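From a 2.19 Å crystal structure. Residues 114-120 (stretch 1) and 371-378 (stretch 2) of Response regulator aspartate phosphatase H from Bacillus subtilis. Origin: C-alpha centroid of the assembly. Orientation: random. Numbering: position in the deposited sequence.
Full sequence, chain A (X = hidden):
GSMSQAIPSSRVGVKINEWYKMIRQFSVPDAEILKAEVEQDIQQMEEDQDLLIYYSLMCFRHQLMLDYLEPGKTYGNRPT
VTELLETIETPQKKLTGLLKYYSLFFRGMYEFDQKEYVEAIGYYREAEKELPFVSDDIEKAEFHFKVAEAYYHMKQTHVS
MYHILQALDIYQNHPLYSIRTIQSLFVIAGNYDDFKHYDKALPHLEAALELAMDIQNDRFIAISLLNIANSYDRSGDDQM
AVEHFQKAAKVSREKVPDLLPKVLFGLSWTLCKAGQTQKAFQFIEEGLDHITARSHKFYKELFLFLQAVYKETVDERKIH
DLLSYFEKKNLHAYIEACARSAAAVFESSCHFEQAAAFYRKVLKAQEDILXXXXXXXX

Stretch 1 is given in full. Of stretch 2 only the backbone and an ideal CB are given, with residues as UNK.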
# COMPACT_ATOMS: atom_id res chain seq x y z
N GLN A 114 13.46 -7.59 8.20
CA GLN A 114 13.18 -7.95 9.59
C GLN A 114 11.69 -7.89 9.86
O GLN A 114 11.26 -7.86 11.01
CB GLN A 114 13.97 -7.07 10.56
CG GLN A 114 13.54 -5.62 10.63
CD GLN A 114 14.34 -4.85 11.67
OE1 GLN A 114 15.28 -5.37 12.25
NE2 GLN A 114 13.96 -3.59 11.90
N LYS A 115 10.91 -7.85 8.79
CA LYS A 115 9.45 -7.89 8.87
C LYS A 115 8.85 -6.69 9.60
O LYS A 115 7.74 -6.77 10.12
CB LYS A 115 8.98 -9.20 9.50
CG LYS A 115 9.50 -10.45 8.80
CD LYS A 115 8.92 -11.73 9.39
CE LYS A 115 7.48 -11.95 8.94
NZ LYS A 115 7.38 -12.08 7.46
N GLU A 116 9.58 -5.58 9.64
CA GLU A 116 9.03 -4.33 10.13
C GLU A 116 8.38 -3.63 8.95
O GLU A 116 8.94 -2.70 8.38
CB GLU A 116 10.12 -3.45 10.75
CG GLU A 116 10.70 -3.98 12.05
CD GLU A 116 9.77 -3.78 13.23
OE1 GLU A 116 8.68 -3.20 13.03
OE2 GLU A 116 10.12 -4.20 14.35
N TYR A 117 7.19 -4.09 8.58
CA TYR A 117 6.57 -3.67 7.32
C TYR A 117 6.12 -2.22 7.30
O TYR A 117 6.32 -1.52 6.31
CB TYR A 117 5.41 -4.60 6.96
CG TYR A 117 5.85 -6.02 6.64
CD1 TYR A 117 7.08 -6.26 6.05
CD2 TYR A 117 5.04 -7.10 6.93
CE1 TYR A 117 7.49 -7.54 5.75
CE2 TYR A 117 5.44 -8.39 6.64
CZ TYR A 117 6.67 -8.60 6.05
OH TYR A 117 7.07 -9.89 5.76
N VAL A 118 5.52 -1.77 8.39
CA VAL A 118 5.10 -0.38 8.50
C VAL A 118 6.30 0.56 8.35
O VAL A 118 6.27 1.51 7.57
CB VAL A 118 4.35 -0.12 9.82
CG1 VAL A 118 4.21 1.37 10.07
CG2 VAL A 118 2.98 -0.81 9.78
N GLU A 119 7.37 0.26 9.08
CA GLU A 119 8.61 1.01 8.93
C GLU A 119 9.09 0.99 7.48
O GLU A 119 9.43 2.03 6.92
CB GLU A 119 9.70 0.47 9.87
CG GLU A 119 9.37 0.61 11.35
CD GLU A 119 9.15 2.05 11.77
OE1 GLU A 119 9.96 2.91 11.36
OE2 GLU A 119 8.18 2.33 12.50
N ALA A 120 9.11 -0.20 6.88
CA ALA A 120 9.57 -0.35 5.50
C ALA A 120 8.81 0.56 4.54
O ALA A 120 9.41 1.27 3.74
CB ALA A 120 9.47 -1.81 5.05
N UNK A 371 -0.75 -14.15 11.72
CA UNK A 371 -0.07 -13.64 12.91
C UNK A 371 1.41 -13.38 12.64
O UNK A 371 1.99 -12.42 13.16
CB UNK A 371 -0.22 -14.63 14.07
N UNK A 372 2.02 -14.24 11.84
CA UNK A 372 3.43 -14.08 11.50
C UNK A 372 3.70 -12.90 10.59
O UNK A 372 4.85 -12.51 10.41
CB UNK A 372 3.95 -15.36 10.84
N UNK A 373 2.64 -12.34 10.01
CA UNK A 373 2.77 -11.22 9.08
C UNK A 373 2.82 -9.89 9.83
O UNK A 373 3.21 -8.87 9.26
CB UNK A 373 1.61 -11.22 8.08
N UNK A 374 2.42 -9.89 11.10
CA UNK A 374 2.37 -8.67 11.89
C UNK A 374 3.16 -8.83 13.18
O UNK A 374 2.66 -9.39 14.16
CB UNK A 374 0.92 -8.29 12.20
N UNK A 375 4.40 -8.35 13.18
CA UNK A 375 5.27 -8.51 14.34
C UNK A 375 5.46 -7.21 15.11
O UNK A 375 5.99 -7.22 16.22
CB UNK A 375 6.63 -9.05 13.90
N UNK A 376 5.04 -6.09 14.53
CA UNK A 376 5.19 -4.80 15.21
C UNK A 376 4.14 -4.62 16.31
O UNK A 376 3.22 -5.44 16.44
CB UNK A 376 5.09 -3.66 14.20
N UNK A 377 4.29 -3.56 17.09
CA UNK A 377 3.40 -3.36 18.23
C UNK A 377 3.19 -1.89 18.59
O UNK A 377 3.28 -1.52 19.76
CB UNK A 377 3.95 -4.10 19.45
N UNK A 378 2.90 -1.06 17.59
CA UNK A 378 2.55 0.33 17.85
C UNK A 378 1.32 0.38 18.74
O UNK A 378 1.18 1.27 19.58
OXT UNK A 378 0.43 -0.46 18.62
CB UNK A 378 2.31 1.09 16.54

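Position 371 has helical backbone angles (-62/-37), and its ideal CB has nothing of stretch 1 within 5.5 Å. Almost any helix-tolerant side chain would suit; it is K371.

At position 372 the CB would point sideways, 5.3 Å from K115 CE, so there is room for a side chain. With phi/psi of -71/-13, the backbone does not demand glycine either. The residue is nevertheless G372, whose contribution is its backbone: G372 O lies 3.1 Å from K115 CE.

Position 373 directs its CB away, although that atom is still 5.0 Å from Y117 CE2. Stretch 1 therefore constrains the side chain little, and polar or apolar types could fit. It is E373, whose carboxylate is hydrogen-bonded elsewhere in the structure. Its carbonyl serves this contact: E373 O approaches Y117 CD2 at 3.5 Å, and water 1 donates to both E373 O and K115 O, its O 2.7 Å from the former and 2.6 Å from the latter.

Position 374 points away with an extended backbone (-126/98) and no neighbour in stretch 1, leaving the choice open; it is C374.

Position 375 points toward stretch 1, its CB 4.6 Å from K115 O. The nearby methylene chain of K115 favours an aliphatic residue. L375 (chi1 m, chi2 t) brings CD1 to 3.6 Å from K115 CD. Its backbone completes the water 1 bridge, L375 N donating to the water O at 3.0 Å.

Position 376 also points toward stretch 1. Its CB is 3.8 Å from E116 OE1, but the V118 methyls lie farther along, so a large apolar or aromatic side chain would suit. In Y376, chi1 of 48° (p) lays the ring against V118: V118 CG2 sits 3.9 Å from the ring centroid and 26° off the normal, a CH-pi contact over one face, and 3.6 Å from Y376 CZ. The hydroxyl is hydrogen-bonded elsewhere.

Position 377 turns its CB away, with nothing of stretch 1 within 5.5 Å; small or polar residues would do, and it is A377.

Position 378 points toward stretch 1, yet its CB has nothing of stretch 1 within 5.5 Å. Only a long side chain could reach V118 and the E116 and E119 carboxylates, favouring a donor at its tip: tyrosine, lysine or arginine. It is Y378, the C-terminal residue. Y378 OH donates to E119 OE2 at 2.7 Å, while Y378 CE1 packs 3.6 Å from V118 CB. Water 2 donates to both Y378 OH and E116 OE1, its O 2.8 Å from each, and accepts from E119 N at 3.0 Å, tying the tyrosine to the start of the helix.

Stretch 2 371-378: KGECLYAY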
# COMPACT_ATOMS: atom_id res chain seq x y z
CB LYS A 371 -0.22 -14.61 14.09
CG LYS A 371 -1.64 -14.74 14.63
CD LYS A 371 -1.65 -15.44 15.97
CE LYS A 371 -3.01 -15.37 16.64
NZ LYS A 371 -3.00 -16.01 17.99
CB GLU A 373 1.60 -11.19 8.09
CG GLU A 373 1.45 -12.43 7.22
CD GLU A 373 0.27 -12.33 6.25
OE1 GLU A 373 -0.13 -13.38 5.69
OE2 GLU A 373 -0.25 -11.21 6.04
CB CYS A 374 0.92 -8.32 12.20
SG CYS A 374 0.70 -6.83 13.20
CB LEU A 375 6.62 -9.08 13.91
CG LEU A 375 6.57 -10.43 13.20
CD1 LEU A 375 7.97 -10.89 12.81
CD2 LEU A 375 5.89 -11.48 14.08
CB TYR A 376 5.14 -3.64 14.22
CG TYR A 376 3.99 -3.70 13.24
CD1 TYR A 376 2.71 -3.31 13.61
CD2 TYR A 376 4.20 -4.13 11.94
CE1 TYR A 376 1.66 -3.36 12.70
CE2 TYR A 376 3.16 -4.19 11.02
CZ TYR A 376 1.89 -3.80 11.41
OH TYR A 376 0.86 -3.85 10.50
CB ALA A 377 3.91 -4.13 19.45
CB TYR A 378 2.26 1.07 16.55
CG TYR A 378 3.32 0.91 15.48
CD1 TYR A 378 3.13 0.05 14.41
CD2 TYR A 378 4.50 1.64 15.55
CE1 TYR A 378 4.10 -0.08 13.43
CE2 TYR A 378 5.47 1.51 14.57
CZ TYR A 378 5.26 0.65 13.51
OH TYR A 378 6.22 0.52 12.54
O HOH W 1 5.28 -7.64 10.44
O HOH W 2 7.06 -1.84 11.27
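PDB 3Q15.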